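Local structure of acid phosphatase (Bacillus anthracis, 2I33) at the interface of chains A and B. The protein hydrolyses phosphate monoesters as a class C acid phosphatase of the HAD superfamily, probably using the bound magnesium ion in catalysis. Sequence-based numbering; all coordinates share one arbitrary frame. Chains: chain A/B, Acid phosphatase.

The interface of chains A and B. Residues chain A 19-20, 218, 222-223, 242; chain B 21-22.
B:Met22, in the first turn of helix 21-29, pushes its side chain into chain A between the 3-10 helix 16-20 and the helices 221-226 and 235-244. Both chains are class C acid phosphatases of the HAD superfamily, and the patch belongs to a two-fold symmetric interface of the deposited pair, which the structure alone does not prove to be the biological dimer. The tight part surrounds this methionine, which has 90 Å² hidden by chain A. Its SD sits over the centre of the A:Arg242 guanidinium face, 3.5 Å from CZ. Bends at chi2 (-69°) and chi3 (-86°) turn the terminal methyl CE away from A:Gln19, to lie 3.4 Å from CH2 of A:Trp222, at the far end of the indole, which the methionine side chain crosses at a slant. It meets the A:Glu223 side chain at about a right angle, CE standing 3.5 Å from the carboxylate carbon CD.

Bonds within chain A fix the guanidinium: NH1 donates to the amide OE1 of A:Gln19 at 2.8 Å, and NH2 forms a salt bridge with OE2 of A:Glu223 at 2.9 Å. Both acceptors lie close to the guanidinium plane, leaving the face to the sulfur, whereas each is itself approached from above its own amide or carboxylate plane. Across the chains, the backbone N of B:Met22 donates to the carbonyl O of A:Gln19 at 3.0 Å, 158° at the hydrogen.

B:Leu21 forms a smaller packed flank beside the methionine, with 26 Å² hidden. It runs alongside A:Gln19, CD1 standing 3.8 Å from the amide carbon CD, while CD2 touches CB of A:Arg242 at 3.6 Å. The loose rim is A:Gln20 and A:Met218, which merely brush B:Met22, with 10 and 7 Å² hidden.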
# COMPACT_ATOMS: atom_id res chain seq x y z
N GLN A 19 -11.81 -14.34 -5.72
CA GLN A 19 -11.95 -12.91 -5.40
C GLN A 19 -10.67 -12.25 -4.90
O GLN A 19 -10.58 -11.00 -4.87
CB GLN A 19 -13.11 -12.73 -4.41
CG GLN A 19 -14.44 -13.15 -5.01
CD GLN A 19 -15.57 -13.06 -4.02
OE1 GLN A 19 -15.38 -12.56 -2.92
NE2 GLN A 19 -16.76 -13.49 -4.42
N GLN A 20 -9.69 -13.07 -4.51
CA GLN A 20 -8.36 -12.66 -3.99
C GLN A 20 -7.36 -12.40 -5.10
O GLN A 20 -6.26 -11.87 -4.86
CB GLN A 20 -7.70 -13.81 -3.21
CG GLN A 20 -8.52 -14.54 -2.18
CD GLN A 20 -7.73 -15.67 -1.51
OE1 GLN A 20 -6.55 -15.93 -1.84
NE2 GLN A 20 -8.38 -16.36 -0.57
N MET A 218 -4.36 -8.63 0.59
CA MET A 218 -4.68 -10.05 0.42
C MET A 218 -5.57 -10.57 1.54
O MET A 218 -6.43 -11.43 1.34
CB MET A 218 -3.41 -10.88 0.41
CG MET A 218 -2.44 -10.53 -0.75
SD MET A 218 -1.05 -11.62 -0.73
CE MET A 218 -0.16 -10.96 0.70
N TRP A 222 -8.68 -6.04 8.15
CA TRP A 222 -9.62 -5.28 7.34
C TRP A 222 -10.74 -6.21 6.85
O TRP A 222 -11.89 -5.81 6.77
CB TRP A 222 -8.91 -4.61 6.16
CG TRP A 222 -8.37 -5.55 5.18
CD1 TRP A 222 -7.11 -6.07 5.14
CD2 TRP A 222 -9.04 -6.04 4.03
NE1 TRP A 222 -6.96 -6.87 4.04
CE2 TRP A 222 -8.14 -6.87 3.34
CE3 TRP A 222 -10.32 -5.86 3.51
CZ2 TRP A 222 -8.48 -7.50 2.15
CZ3 TRP A 222 -10.66 -6.50 2.33
CH2 TRP A 222 -9.76 -7.32 1.68
N GLU A 223 -10.38 -7.46 6.55
CA GLU A 223 -11.34 -8.44 6.13
C GLU A 223 -12.08 -9.03 7.33
O GLU A 223 -13.28 -9.13 7.32
CB GLU A 223 -10.69 -9.58 5.35
CG GLU A 223 -11.71 -10.62 4.89
CD GLU A 223 -11.12 -11.86 4.24
OE1 GLU A 223 -9.88 -11.98 4.21
OE2 GLU A 223 -11.92 -12.70 3.77
N ARG A 242 -18.92 -9.42 1.51
CA ARG A 242 -17.92 -8.76 0.67
C ARG A 242 -18.63 -7.85 -0.33
O ARG A 242 -18.29 -6.70 -0.46
CB ARG A 242 -17.07 -9.79 -0.06
CG ARG A 242 -16.15 -10.56 0.85
CD ARG A 242 -15.47 -11.67 0.07
NE ARG A 242 -14.41 -12.30 0.85
CZ ARG A 242 -13.48 -13.10 0.33
NH1 ARG A 242 -13.47 -13.38 -0.97
NH2 ARG A 242 -12.55 -13.64 1.11
N LEU B 21 -12.46 -8.23 -6.59
CA LEU B 21 -13.34 -7.88 -5.48
C LEU B 21 -12.55 -7.54 -4.23
O LEU B 21 -12.74 -6.47 -3.63
CB LEU B 21 -14.34 -8.98 -5.22
CG LEU B 21 -15.43 -8.64 -4.23
CD1 LEU B 21 -16.65 -9.48 -4.59
CD2 LEU B 21 -14.99 -8.89 -2.82
N MET B 22 -11.61 -8.40 -3.84
CA MET B 22 -10.89 -8.15 -2.57
C MET B 22 -10.00 -6.91 -2.66
O MET B 22 -9.91 -6.14 -1.71
CB MET B 22 -10.08 -9.36 -2.15
CG MET B 22 -10.96 -10.47 -1.69
SD MET B 22 -11.78 -10.09 -0.12
CE MET B 22 -10.55 -10.61 1.06